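PDB 3NX4: putative oxidoreductase from Salmonella enterica subsp. enterica serovar Typhimurium, which binds NADP and probably reduces acryloyl-CoA with NADPH, as a member of the medium-chain dehydrogenase/reductase family. Local coordinates for residues A137-G142 with H168-Q173; A131-M136 with P272-E277; P304-A309 with N313-R318. All coordinates share one frame; numbering follows the deposited sequence.

Interactions 1 and 2 share helix 118-140 and touch each other. Asp140 of interaction 1 forms a salt bridge with Arg274 of interaction 2, and Leu170 packs on Val135. Interaction 3 lies on the opposite side of the chain's centre, about 26 Å from interaction 2 (centre to centre). Interactions 1 and 2 are partly buried; interaction 3 is a surface contact. Their chemistry follows their place. Contact 137-142/168-173 is small and joined through water. Contact 131-136/272-277 packs a selenomethionine on an arginine face. Contact 304-309/313-318 is a helix end closed by a backbone bond, and it includes Asn313, which binds NADP.

Interaction 1 of 3, residues A137-G142 with H168-Q173; sequences ALEDAG and HKLGYQ
Glu139 meets Leu170 and Tyr172 where two helices of the Rossmann-like nucleotide-binding domain end. Helix 158-169 belongs to the beta-alpha-beta crossover between strands 150-152 and 174-178. Helix 118-140 packs against the same parallel sheet. Each helix stops in a Schellman motif, with Gly142 and Gly171 as the residues of positive phi. The tightly packed part lies with Tyr172. Its buried side chain touches Val150 and Pro145, and its hydroxyl is hydrogen-bonded to Ile143 O. Leu138 packs on Val150 as well, so strand 150-152 lies under both segments.

The Glu139 side is looser. This residue is partly exposed, and no direct hydrogen bond links the two segments. With chi2 at 173°, the chain is extended from CA to CD, which brings the carboxylate near Leu170. Its OE2 comes to 4.2 Å from Leu170 CD1, and Glu139 CG stands 4.3 Å from Tyr172 OH. The other carboxylate oxygen, OE1, takes part in a salt bridge with Arg281. A water bridges the two polar ends. It lies in the plane of the Tyr172 ring, at its edge. It donates to Glu139 OE2 at 2.7 Å and to Tyr172 OH at 2.8 Å.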
loop_
_atom_site.group_PDB
_atom_site.type_symbol
_atom_site.label_atom_id
_atom_site.label_comp_id
_atom_site.label_asym_id
_atom_site.label_seq_id
_atom_site.Cartn_x
_atom_site.Cartn_y
_atom_site.Cartn_z
ATOM N N ALA A 137 4.918 10.414 2.617
ATOM C CA ALA A 137 4.192 9.148 2.731
ATOM C C ALA A 137 4.759 8.265 3.843
ATOM O O ALA A 137 4.009 7.675 4.621
ATOM C CB ALA A 137 4.209 8.402 1.400
ATOM N N LEU A 138 6.082 8.164 3.919
ATOM C CA LEU A 138 6.701 7.405 5.003
ATOM C C LEU A 138 6.318 8.006 6.349
ATOM O O LEU A 138 5.993 7.284 7.297
ATOM C CB LEU A 138 8.228 7.388 4.849
ATOM C CG LEU A 138 8.791 6.663 3.626
ATOM C CD1 LEU A 138 10.317 6.586 3.720
ATOM C CD2 LEU A 138 8.215 5.269 3.492
ATOM N N GLU A 139 6.359 9.336 6.433
ATOM C CA GLU A 139 5.934 10.033 7.643
ATOM C C GLU A 139 4.459 9.758 7.998
ATOM O O GLU A 139 4.129 9.517 9.167
ATOM C CB GLU A 139 6.186 11.543 7.514
ATOM C CG GLU A 139 7.651 11.901 7.506
ATOM C CD GLU A 139 7.922 13.372 7.199
ATOM O OE1 GLU A 139 6.989 14.093 6.772
ATOM O OE2 GLU A 139 9.080 13.806 7.393
ATOM N N ASP A 140 3.578 9.813 7.000
ATOM C CA ASP A 140 2.169 9.458 7.191
ATOM C C ASP A 140 2.030 8.053 7.787
ATOM O O ASP A 140 1.094 7.768 8.530
ATOM C CB ASP A 140 1.413 9.485 5.854
ATOM C CG ASP A 140 1.189 10.898 5.321
ATOM O OD1 ASP A 140 1.406 11.877 6.072
ATOM O OD2 ASP A 140 0.774 11.021 4.145
ATOM N N ALA A 141 2.949 7.167 7.429
ATOM C CA ALA A 141 2.906 5.780 7.895
ATOM C C ALA A 141 3.537 5.637 9.275
ATOM O O ALA A 141 3.559 4.547 9.848
ATOM C CB ALA A 141 3.613 4.858 6.879
ATOM N N GLY A 142 4.069 6.738 9.802
ATOM C CA GLY A 142 4.684 6.724 11.119
ATOM C C GLY A 142 6.105 6.171 11.132
ATOM O O GLY A 142 6.612 5.766 12.176
ATOM N N HIS A 168 18.622 11.747 4.690
ATOM C CA HIS A 168 19.835 12.005 5.447
ATOM C C HIS A 168 19.667 13.227 6.358
ATOM O O HIS A 168 20.011 13.192 7.538
ATOM C CB HIS A 168 21.015 12.227 4.510
ATOM C CG HIS A 168 22.285 12.547 5.227
ATOM N ND1 HIS A 168 22.910 11.648 6.066
ATOM C CD2 HIS A 168 23.041 13.671 5.247
ATOM C CE1 HIS A 168 24.001 12.203 6.566
ATOM N NE2 HIS A 168 24.101 13.430 6.086
ATOM N N LYS A 169 19.141 14.311 5.804
ATOM C CA LYS A 169 18.935 15.537 6.582
ATOM C C LYS A 169 17.983 15.289 7.742
ATOM O O LYS A 169 18.181 15.813 8.838
ATOM C CB LYS A 169 18.366 16.654 5.697
ATOM C CG LYS A 169 18.307 18.010 6.388
ATOM C CD LYS A 169 16.964 18.189 7.115
ATOM C CE LYS A 169 16.798 19.626 7.647
ATOM N NZ LYS A 169 15.482 19.794 8.337
ATOM N N LEU A 170 16.946 14.492 7.486
ATOM C CA LEU A 170 15.915 14.231 8.475
ATOM C C LEU A 170 16.361 13.248 9.554
ATOM O O LEU A 170 15.612 12.972 10.482
ATOM C CB LEU A 170 14.626 13.738 7.805
ATOM C CG LEU A 170 13.991 14.872 6.993
ATOM C CD1 LEU A 170 12.994 14.349 5.967
ATOM C CD2 LEU A 170 13.355 15.961 7.912
ATOM N N GLY A 171 17.578 12.723 9.427
ATOM C CA GLY A 171 18.145 11.874 10.463
ATOM C C GLY A 171 18.031 10.364 10.259
ATOM O O GLY A 171 18.387 9.599 11.155
ATOM N N TYR A 172 17.573 9.920 9.094
ATOM C CA TYR A 172 17.447 8.477 8.855
ATOM C C TYR A 172 18.781 7.796 8.518
ATOM O O TYR A 172 19.677 8.408 7.953
ATOM C CB TYR A 172 16.480 8.195 7.710
ATOM C CG TYR A 172 15.041 8.558 8.003
ATOM C CD1 TYR A 172 14.588 9.862 7.832
ATOM C CD2 TYR A 172 14.131 7.592 8.441
ATOM C CE1 TYR A 172 13.254 10.214 8.100
ATOM C CE2 TYR A 172 12.790 7.929 8.709
ATOM C CZ TYR A 172 12.362 9.241 8.534
ATOM O OH TYR A 172 11.035 9.592 8.797
ATOM N N GLN A 173 18.862 6.503 8.784
ATOM C CA GLN A 173 19.943 5.700 8.266
ATOM C C GLN A 173 19.410 5.288 6.897
ATOM O O GLN A 173 18.315 4.782 6.812
ATOM C CB GLN A 173 20.177 4.476 9.139
ATOM C CG GLN A 173 20.837 4.796 10.454
ATOM C CD GLN A 173 22.228 5.307 10.259
ATOM O OE1 GLN A 173 23.001 4.732 9.517
ATOM N NE2 GLN A 173 22.554 6.393 10.921
HETATM O O HOH W 1 10.710 12.382 8.934
#

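Interaction 2 of 3, residues A131-M136 with P272-E277; sequences AMLCVM and PARRAE
The bend at chi3 (60°) turns the CE methyl of Met136, a selenomethionine, over the guanidinium of Arg274. The Arg274 chain leaves its own helix with CG anti to the backbone N (chi1 -170°) and stays extended as far as NE. This carries the flat group across to helix 118-140. CE of Met136 then sits over the centre of one guanidinium face, 3.6 Å from Arg274 CZ. Lower on the chain, Met136 CB touches Arg274 NH2 at 3.6 Å. Leu133 CD2 meets the aliphatic part of the arginine, 4.1 Å from Arg274 CG. Leu133 also packs on Val265, an NADP-binding residue, so the helix pair lies beside the cofactor pocket.

The helix segments lie nearly at right angles, at 102°, with their axes 10.7 Å apart. CE also lies 3.5 Å from Glu277 CD, but Glu277 has two deposited conformers, so this contact is less certain. A water at the edge of the guanidinium accepts from Arg274 NH2 at 2.9 Å and donates to Leu133 O at 2.7 Å. The same NH2 forms a salt bridge with Asp140, one turn beyond Met136. This partner lies out of the plane, opposite CE, and probably balances the positive charge in part.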
loop_
_atom_site.group_PDB
_atom_site.type_symbol
_atom_site.label_atom_id
_atom_site.label_comp_id
_atom_site.label_asym_id
_atom_site.label_seq_id
_atom_site.Cartn_x
_atom_site.Cartn_y
_atom_site.Cartn_z
ATOM N N ALA A 131 10.217 13.055 -4.694
ATOM C CA ALA A 131 10.950 12.489 -3.562
ATOM C C ALA A 131 10.346 13.006 -2.264
ATOM O O ALA A 131 10.212 12.258 -1.280
ATOM C CB ALA A 131 12.411 12.862 -3.625
HETATM N N MSE A 132 9.988 14.294 -2.266
HETATM C CA MSE A 132 9.409 14.902 -1.077
HETATM C C MSE A 132 8.053 14.255 -0.754
HETATM O O MSE A 132 7.767 13.938 0.401
HETATM C CB MSE A 132 9.264 16.416 -1.245
HETATM C CG MSE A 132 8.890 17.129 0.045
HETATM SE SE MSE A 132 10.337 17.133 1.389
HETATM C CE MSE A 132 9.437 16.196 2.689
ATOM N N LEU A 133 7.210 14.073 -1.768
ATOM C CA LEU A 133 5.949 13.366 -1.552
ATOM C C LEU A 133 6.175 11.953 -0.988
ATOM O O LEU A 133 5.367 11.482 -0.182
ATOM C CB LEU A 133 5.127 13.302 -2.834
ATOM C CG LEU A 133 4.648 14.660 -3.358
ATOM C CD1 LEU A 133 4.046 14.493 -4.743
ATOM C CD2 LEU A 133 3.641 15.307 -2.396
ATOM N N CYS A 134 7.257 11.282 -1.410
ATOM C CA CYS A 134 7.541 9.925 -0.923
ATOM C C CYS A 134 7.960 9.951 0.531
ATOM O O CYS A 134 7.518 9.140 1.329
ATOM C CB CYS A 134 8.641 9.255 -1.750
ATOM S SG CYS A 134 8.138 8.820 -3.418
ATOM N N VAL A 135 8.818 10.898 0.879
ATOM C CA VAL A 135 9.204 11.072 2.270
ATOM C C VAL A 135 7.967 11.368 3.141
ATOM O O VAL A 135 7.821 10.840 4.243
ATOM C CB VAL A 135 10.250 12.189 2.391
ATOM C CG1 VAL A 135 10.469 12.567 3.846
ATOM C CG2 VAL A 135 11.572 11.742 1.716
HETATM N N MSE A 136 7.061 12.195 2.636
HETATM C CA MSE A 136 5.861 12.522 3.401
HETATM C C MSE A 136 4.952 11.297 3.608
HETATM O O MSE A 136 4.311 11.149 4.656
HETATM C CB MSE A 136 5.120 13.680 2.731
HETATM C CG MSE A 136 5.836 15.013 2.932
HETATM SE SE MSE A 136 5.128 16.445 1.766
HETATM C CE MSE A 136 3.293 16.476 2.357
ATOM N N PRO A 272 -3.618 21.099 -4.411
ATOM C CA PRO A 272 -2.861 22.314 -4.086
ATOM C C PRO A 272 -2.318 22.351 -2.661
ATOM O O PRO A 272 -1.196 22.809 -2.475
ATOM C CB PRO A 272 -3.890 23.441 -4.300
ATOM C CG PRO A 272 -4.912 22.851 -5.217
ATOM C CD PRO A 272 -5.003 21.408 -4.817
ATOM N N ALA A 273 -3.092 21.896 -1.678
ATOM C CA ALA A 273 -2.642 21.946 -0.289
ATOM C C ALA A 273 -1.412 21.064 -0.058
ATOM O O ALA A 273 -0.433 21.495 0.551
ATOM C CB ALA A 273 -3.765 21.542 0.667
ATOM N N ARG A 274 -1.463 19.826 -0.529
ATOM C CA ARG A 274 -0.327 18.931 -0.331
ATOM C C ARG A 274 0.868 19.387 -1.165
ATOM O O ARG A 274 2.021 19.294 -0.734
ATOM C CB ARG A 274 -0.684 17.487 -0.675
ATOM C CG ARG A 274 0.397 16.486 -0.245
ATOM C CD ARG A 274 -0.180 15.091 -0.192
ATOM N NE ARG A 274 0.707 14.088 0.394
ATOM C CZ ARG A 274 0.836 13.868 1.702
ATOM N NH1 ARG A 274 0.157 14.604 2.571
ATOM N NH2 ARG A 274 1.641 12.907 2.144
ATOM N N ARG A 275 0.581 19.882 -2.364
ATOM C CA ARG A 275 1.625 20.348 -3.271
ATOM C C ARG A 275 2.377 21.524 -2.639
ATOM O O ARG A 275 3.612 21.553 -2.629
ATOM C CB ARG A 275 0.988 20.736 -4.609
ATOM C CG ARG A 275 1.921 21.351 -5.630
ATOM C CD ARG A 275 1.174 21.669 -6.924
ATOM N NE ARG A 275 0.499 20.513 -7.527
ATOM C CZ ARG A 275 1.017 19.775 -8.508
ATOM N NH1 ARG A 275 2.234 20.042 -8.970
ATOM N NH2 ARG A 275 0.334 18.760 -9.016
ATOM N N ALA A 276 1.629 22.476 -2.078
ATOM C CA ALA A 276 2.230 23.621 -1.393
ATOM C C ALA A 276 3.051 23.180 -0.180
ATOM O O ALA A 276 4.122 23.717 0.076
ATOM C CB ALA A 276 1.155 24.625 -0.969
ATOM N N GLU A 277 2.551 22.204 0.570
ATOM C CA GLU A 277 3.280 21.677 1.716
ATOM C C GLU A 277 4.623 21.078 1.277
ATOM O O GLU A 277 5.653 21.278 1.915
ATOM C CB GLU A 277 2.430 20.618 2.412
ATOM C CG GLU A 277 2.992 20.084 3.714
ATOM C CD GLU A 277 2.072 19.055 4.360
ATOM O OE1 GLU A 277 1.003 18.754 3.780
ATOM O OE2 GLU A 277 2.415 18.547 5.448
HETATM O O HOH W 2 2.633 11.634 -0.227
#

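Interaction 3 of 3, residues P304-A309 with N313-R318; sequences PKFADA and NQVQGR. With NAP (NADP nicotinamide-adenine-dinucleotide phosphate), chain C.
A Schellman motif closes helix 303-311, and its 6→1 bond joins Ala309 to Gln314. Gln314 N donates to Ala309 O at 2.9 Å, with a nearly straight N-H...O angle of 165°. The chain can turn back this way because Asn313, between the two, has positive phi (56°).

A small apolar contact follows the polar one. CB of Val315 points toward the helix, and CG1 lies 3.6 Å from Ala309 CB. The ring of Phe306, one turn earlier, adds a looser approach, with CD1 at 4.5 Å from Val315 CG1. From here the chain goes on to strand 318-322.

The turn also presents a residue that binds NADP. CB of Asn313 points away from the helix, and ND2 donates to O3X of the 2'-phosphate of NADP at 3.2 Å, with an angle of 149°. Arg180 and Arg198, both NADP-binding residues, touch the Asn313 side chain. Arg180 is hydrogen-bonded both to NADP and to Val315 O, which ties the loop to the cofactor site. Contact with the extra phosphate is consistent with use of NADP(H). The helix end is a classic Schellman C-cap on the loop into strand 318-322, reaching across to the 2'-phosphate of NADP held by the Rossmann-type domain.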
loop_
_atom_site.group_PDB
_atom_site.type_symbol
_atom_site.label_atom_id
_atom_site.label_comp_id
_atom_site.label_asym_id
_atom_site.label_seq_id
_atom_site.Cartn_x
_atom_site.Cartn_y
_atom_site.Cartn_z
ATOM N N PRO A 304 18.069 16.967 -26.281
ATOM C CA PRO A 304 17.917 15.658 -26.925
ATOM C C PRO A 304 19.049 14.690 -26.585
ATOM O O PRO A 304 18.791 13.508 -26.346
ATOM C CB PRO A 304 17.925 16.007 -28.413
ATOM C CG PRO A 304 17.386 17.404 -28.452
ATOM C CD PRO A 304 18.005 18.066 -27.260
ATOM N N LYS A 305 20.281 15.190 -26.557
ATOM C CA LYS A 305 21.437 14.372 -26.204
ATOM C C LYS A 305 21.317 13.871 -24.775
ATOM O O LYS A 305 21.616 12.710 -24.483
ATOM C CB LYS A 305 22.732 15.173 -26.365
ATOM C CG LYS A 305 23.968 14.463 -25.842
ATOM C CD LYS A 305 25.242 15.228 -26.181
ATOM C CE LYS A 305 25.224 16.630 -25.590
ATOM N NZ LYS A 305 26.486 17.373 -25.876
ATOM N N PHE A 306 20.870 14.742 -23.877
ATOM C CA PHE A 306 20.754 14.347 -22.480
ATOM C C PHE A 306 19.586 13.399 -22.232
ATOM O O PHE A 306 19.668 12.530 -21.364
ATOM C CB PHE A 306 20.746 15.566 -21.549
ATOM C CG PHE A 306 22.122 16.016 -21.158
ATOM C CD1 PHE A 306 22.627 15.739 -19.892
ATOM C CD2 PHE A 306 22.936 16.669 -22.075
ATOM C CE1 PHE A 306 23.926 16.130 -19.543
ATOM C CE2 PHE A 306 24.236 17.063 -21.737
ATOM C CZ PHE A 306 24.731 16.794 -20.471
ATOM N N ALA A 307 18.512 13.546 -23.006
ATOM C CA ALA A 307 17.392 12.608 -22.923
ATOM C C ALA A 307 17.860 11.191 -23.265
ATOM O O ALA A 307 17.448 10.223 -22.626
ATOM C CB ALA A 307 16.256 13.034 -23.838
ATOM N N ASP A 308 18.731 11.074 -24.266
ATOM C CA ASP A 308 19.298 9.774 -24.614
ATOM C C ASP A 308 20.096 9.207 -23.453
ATOM O O ASP A 308 19.916 8.051 -23.072
ATOM C CB ASP A 308 20.176 9.874 -25.855
ATOM C CG ASP A 308 19.367 9.939 -27.130
ATOM O OD1 ASP A 308 18.210 9.469 -27.119
ATOM O OD2 ASP A 308 19.889 10.453 -28.144
ATOM N N ALA A 309 20.979 10.022 -22.890
ATOM C CA ALA A 309 21.788 9.589 -21.755
ATOM C C ALA A 309 20.906 9.105 -20.600
ATOM O O ALA A 309 21.172 8.073 -19.990
ATOM C CB ALA A 309 22.706 10.710 -21.306
ATOM N N ASN A 313 20.657 5.292 -18.923
ATOM C CA ASN A 313 21.203 5.223 -17.580
ATOM C C ASN A 313 22.675 5.613 -17.566
ATOM O O ASN A 313 23.506 4.915 -16.981
ATOM C CB ASN A 313 21.009 3.819 -16.999
ATOM C CG ASN A 313 21.299 3.761 -15.514
ATOM O OD1 ASN A 313 21.220 4.770 -14.819
ATOM N ND2 ASN A 313 21.653 2.586 -15.027
ATOM N N GLN A 314 22.989 6.731 -18.218
ATOM C CA GLN A 314 24.353 7.242 -18.262
ATOM C C GLN A 314 24.516 8.604 -17.583
ATOM O O GLN A 314 25.514 9.290 -17.794
ATOM C CB GLN A 314 24.853 7.318 -19.709
ATOM C CG GLN A 314 24.852 5.980 -20.434
ATOM C CD GLN A 314 25.316 6.095 -21.872
ATOM O OE1 GLN A 314 25.674 7.178 -22.335
ATOM N NE2 GLN A 314 25.317 4.974 -22.588
ATOM N N VAL A 315 23.544 8.997 -16.769
ATOM C CA VAL A 315 23.679 10.227 -16.000
ATOM C C VAL A 315 23.416 9.960 -14.530
ATOM O O VAL A 315 22.806 8.955 -14.180
ATOM C CB VAL A 315 22.710 11.325 -16.498
ATOM C CG1 VAL A 315 23.076 11.748 -17.913
ATOM C CG2 VAL A 315 21.285 10.837 -16.435
ATOM N N GLN A 316 23.888 10.849 -13.666
ATOM C CA GLN A 316 23.502 10.783 -12.261
ATOM C C GLN A 316 23.007 12.147 -11.778
ATOM O O GLN A 316 23.397 13.180 -12.311
ATOM C CB GLN A 316 24.651 10.255 -11.398
ATOM C CG GLN A 316 25.935 11.056 -11.468
ATOM C CD GLN A 316 27.043 10.401 -10.670
ATOM O OE1 GLN A 316 27.158 9.179 -10.645
ATOM N NE2 GLN A 316 27.846 11.208 -9.988
ATOM N N GLY A 317 22.127 12.155 -10.785
ATOM C CA GLY A 317 21.623 13.413 -10.268
ATOM C C GLY A 317 20.532 14.026 -11.128
ATOM O O GLY A 317 19.742 13.319 -11.750
ATOM N N ARG A 318 20.493 15.354 -11.164
ATOM C CA ARG A 318 19.410 16.080 -11.819
ATOM C C ARG A 318 19.911 16.892 -13.017
ATOM O O ARG A 318 20.970 17.516 -12.955
ATOM C CB ARG A 318 18.747 17.003 -10.802
ATOM C CG ARG A 318 17.961 16.250 -9.714
ATOM C CD ARG A 318 16.585 15.842 -10.218
ATOM N NE ARG A 318 15.834 17.023 -10.658
ATOM C CZ ARG A 318 15.226 17.130 -11.834
ATOM N NH1 ARG A 318 15.239 16.113 -12.683
ATOM N NH2 ARG A 318 14.590 18.248 -12.154
HETATM P PA NAP C . 16.283 8.635 -13.298
HETATM O O1A NAP C . 17.021 9.857 -12.935
HETATM O O2A NAP C . 16.532 8.057 -14.629
HETATM O O5B NAP C . 16.461 7.528 -12.160
HETATM C C5B NAP C . 16.108 6.202 -12.442
HETATM C C4B NAP C . 17.178 5.352 -11.773
HETATM O O4B NAP C . 16.781 4.009 -11.824
HETATM C C3B NAP C . 18.527 5.438 -12.491
HETATM O O3B NAP C . 19.336 6.446 -11.916
HETATM C C2B NAP C . 19.126 4.066 -12.246
HETATM O O2B NAP C . 19.802 4.122 -11.012
HETATM C C1B NAP C . 17.909 3.177 -12.060
HETATM N N9A NAP C . 17.621 2.381 -13.262
HETATM C C8A NAP C . 17.584 2.816 -14.564
HETATM N N7A NAP C . 17.251 1.760 -15.347
HETATM C C5A NAP C . 17.062 0.677 -14.566
HETATM C C6A NAP C . 16.720 -0.640 -14.844
HETATM N N6A NAP C . 16.504 -1.043 -16.090
HETATM N N1A NAP C . 16.599 -1.533 -13.809
HETATM C C2A NAP C . 16.823 -1.130 -12.510
HETATM N N3A NAP C . 17.172 0.176 -12.236
HETATM C C4A NAP C . 17.290 1.059 -13.251
HETATM O O3 NAP C . 14.695 8.928 -13.220
HETATM P PN NAP C . 13.885 9.916 -12.253
HETATM O O1N NAP C . 13.583 11.187 -12.951
HETATM O O2N NAP C . 14.621 9.951 -10.968
HETATM O O5D NAP C . 12.537 9.047 -12.103
HETATM C C5D NAP C . 12.615 7.784 -11.487
HETATM C C4D NAP C . 11.349 6.996 -11.779
HETATM O O4D NAP C . 10.270 7.650 -11.155
HETATM C C3D NAP C . 11.032 6.966 -13.264
HETATM O O3D NAP C . 10.467 5.714 -13.588
HETATM C C2D NAP C . 9.994 8.050 -13.441
HETATM O O2D NAP C . 9.118 7.760 -14.502
HETATM C C1D NAP C . 9.279 7.967 -12.108
HETATM N N1N NAP C . 8.608 9.209 -11.705
HETATM C C2N NAP C . 7.254 9.176 -11.533
HETATM C C3N NAP C . 6.551 10.307 -11.128
HETATM C C7N NAP C . 5.218 10.083 -10.470
HETATM O O7N NAP C . 4.190 11.027 -10.621
HETATM N N7N NAP C . 5.047 8.977 -9.753
HETATM C C4N NAP C . 7.254 11.490 -10.896
HETATM C C5N NAP C . 8.644 11.511 -11.070
HETATM C C6N NAP C . 9.313 10.354 -11.466
HETATM P P2B NAP C . 21.159 3.267 -10.772
HETATM O O1X NAP C . 21.803 3.812 -9.525
HETATM O O2X NAP C . 20.811 1.811 -10.575
HETATM O O3X NAP C . 22.047 3.454 -11.973
#